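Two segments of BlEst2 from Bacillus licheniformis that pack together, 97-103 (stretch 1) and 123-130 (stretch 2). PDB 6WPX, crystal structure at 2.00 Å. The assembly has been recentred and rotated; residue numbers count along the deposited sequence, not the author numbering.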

# COMPACT_ATOMS: atom_id res chain seq x y z
N MET A 97 -18.38 -6.32 -12.00
CA MET A 97 -19.28 -7.03 -11.08
C MET A 97 -20.05 -6.03 -10.20
O MET A 97 -21.26 -6.15 -10.11
N LEU A 98 -19.36 -5.08 -9.58
CA LEU A 98 -20.04 -4.09 -8.74
C LEU A 98 -21.09 -3.34 -9.54
O LEU A 98 -22.21 -3.21 -9.07
N ALA A 99 -20.75 -2.90 -10.78
CA ALA A 99 -21.68 -2.20 -11.66
C ALA A 99 -22.93 -3.03 -11.95
O ALA A 99 -24.04 -2.49 -11.91
N ALA A 100 -22.74 -4.34 -12.24
CA ALA A 100 -23.84 -5.27 -12.52
C ALA A 100 -24.76 -5.42 -11.30
O ALA A 100 -25.98 -5.34 -11.45
N LYS A 101 -24.18 -5.56 -10.09
CA LYS A 101 -24.97 -5.72 -8.87
C LYS A 101 -25.59 -4.43 -8.41
O LYS A 101 -26.67 -4.48 -7.82
N LEU A 102 -24.96 -3.26 -8.70
CA LEU A 102 -25.53 -1.96 -8.33
C LEU A 102 -26.86 -1.73 -9.06
O LEU A 102 -27.76 -1.13 -8.50
N ARG A 103 -27.01 -2.30 -10.26
CA ARG A 103 -28.28 -2.23 -10.98
C ARG A 103 -29.36 -2.97 -10.16
O ARG A 103 -30.46 -2.44 -9.99
N ILE A 123 -11.43 1.93 -5.27
CA ILE A 123 -10.94 1.88 -6.66
C ILE A 123 -11.94 1.08 -7.50
O ILE A 123 -12.31 1.54 -8.58
N ASP A 124 -12.39 -0.10 -7.00
CA ASP A 124 -13.40 -0.93 -7.67
C ASP A 124 -14.66 -0.08 -7.88
O ASP A 124 -15.34 -0.19 -8.90
N SER A 125 -14.97 0.76 -6.88
CA SER A 125 -16.13 1.66 -6.91
C SER A 125 -16.05 2.63 -8.06
O SER A 125 -17.03 2.76 -8.80
N GLN A 126 -14.90 3.30 -8.22
CA GLN A 126 -14.70 4.26 -9.31
C GLN A 126 -14.76 3.60 -10.63
O GLN A 126 -15.34 4.15 -11.54
N SER A 127 -14.14 2.41 -10.74
CA SER A 127 -14.17 1.64 -11.96
C SER A 127 -15.63 1.32 -12.32
O SER A 127 -16.01 1.51 -13.47
N ALA A 128 -16.44 0.84 -11.34
CA ALA A 128 -17.85 0.53 -11.57
C ALA A 128 -18.56 1.75 -12.12
O ALA A 128 -19.20 1.65 -13.17
N LEU A 129 -18.40 2.90 -11.49
CA LEU A 129 -19.10 4.11 -11.91
C LEU A 129 -18.63 4.72 -13.21
O LEU A 129 -19.45 5.07 -14.05
N ILE A 130 -17.31 4.88 -13.37
CA ILE A 130 -16.74 5.55 -14.53
C ILE A 130 -16.57 4.62 -15.74
O ILE A 130 -17.05 4.95 -16.82

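Two helical segments cross here at 67°, their axes 8.3 Å apart at closest approach, and the contact between them is small and almost wholly apolar. L98 and A128 cover the most surface, and the packing is best read from them.

A128 and A99 hold the closest pair of CA atoms across the stretches, 4.7 Å from CA of A128 to CA of A99. So short a spacing suits alanine on both sides, because a lone methyl adds little bulk between the backbones. Both CA-to-CB bonds point toward the opposing stretch, and CB of A128 sits 4.1 Å from CB of A99 and 3.8 Å from the backbone N of A99. The methyl of A128 therefore packs against the main chain of the other helix as well as its side chains.

L98, one residue before A99, also points toward stretch 2. With chi1 t and chi2 p, L98 brings its CD2 up against the second helix, 3.9 Å from CB of A128 and 3.7 Å from CA of S125; CD2 of L98 also lies 4.0 Å from the carbonyl O of D124. That oxygen already accepts a hydrogen bond from N of A128 within its own helix, so the leucine methyl rests against a backbone whose polar group is satisfied. S125 points its CA-to-CB bond away, leaving its CA open to L98, and its OG, 3.7 Å from L98 CD2, finds a hydrogen-bonding partner just outside the stretches.

One helical turn after L98, L102 (m, t) extends the apolar patch: its CD1 lies 4.4 Å from CB of A128 and 4.3 Å from CD1 of L129. L129 leaves its helix sideways, but its m, p rotamer brings the tip nearer. No hydrogen bond links the stretches; the carboxylate of D124 is satisfied elsewhere in the structure, and contact rests on close apolar packing.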

# COMPACT_ATOMS: atom_id res chain seq x y z
CB MET A 97 -18.49 -7.98 -10.18
CG MET A 97 -19.30 -8.63 -9.12
SD MET A 97 -18.38 -9.72 -8.10
CE MET A 97 -18.19 -11.12 -9.19
CB LEU A 98 -19.02 -3.14 -8.09
CG LEU A 98 -19.56 -2.05 -7.14
CD1 LEU A 98 -20.38 -2.64 -5.95
CD2 LEU A 98 -18.41 -1.22 -6.60
CB ALA A 99 -20.99 -1.82 -12.95
CB ALA A 100 -23.29 -6.62 -12.95
CB LYS A 101 -24.17 -6.40 -7.73
CG LYS A 101 -23.47 -7.72 -8.12
CD LYS A 101 -24.44 -8.82 -8.58
CE LYS A 101 -23.71 -10.06 -9.07
NZ LYS A 101 -24.69 -11.12 -9.39
CB LEU A 102 -24.56 -0.80 -8.56
CG LEU A 102 -23.40 -0.69 -7.56
CD1 LEU A 102 -22.37 0.33 -8.06
CD2 LEU A 102 -23.89 -0.31 -6.17
CB ARG A 103 -28.13 -2.84 -12.39
CG ARG A 103 -29.41 -2.68 -13.19
CD ARG A 103 -29.37 -3.29 -14.56
NE ARG A 103 -30.68 -3.21 -15.21
CZ ARG A 103 -31.16 -2.13 -15.84
NH1 ARG A 103 -30.46 -1.01 -15.89
NH2 ARG A 103 -32.37 -2.16 -16.40
CB ILE A 123 -9.50 1.30 -6.79
CG1 ILE A 123 -8.48 2.04 -5.88
CG2 ILE A 123 -9.04 1.32 -8.27
CD1 ILE A 123 -7.15 1.19 -5.73
CB ASP A 124 -13.78 -2.15 -6.81
CG ASP A 124 -12.65 -3.09 -6.45
OD1 ASP A 124 -11.60 -3.07 -7.16
OD2 ASP A 124 -12.84 -3.92 -5.54
CB SER A 125 -16.29 2.39 -5.58
OG SER A 125 -16.68 1.43 -4.62
CB GLN A 126 -13.36 4.98 -9.20
CG GLN A 126 -13.42 6.26 -8.44
CD GLN A 126 -12.33 7.19 -8.92
OE1 GLN A 126 -11.18 6.80 -9.06
NE2 GLN A 126 -12.67 8.45 -9.15
CB SER A 127 -13.37 0.35 -11.80
OG SER A 127 -13.58 -0.47 -12.93
CB ALA A 128 -18.53 0.10 -10.27
CB LEU A 129 -19.04 5.16 -10.79
CG LEU A 129 -20.19 5.10 -9.79
CD1 LEU A 129 -20.15 3.87 -8.96
CD2 LEU A 129 -20.13 6.26 -8.88
CB ILE A 130 -15.42 6.25 -14.10
CG1 ILE A 130 -15.75 7.44 -13.14
CG2 ILE A 130 -14.58 6.69 -15.33
CD1 ILE A 130 -14.64 7.99 -12.29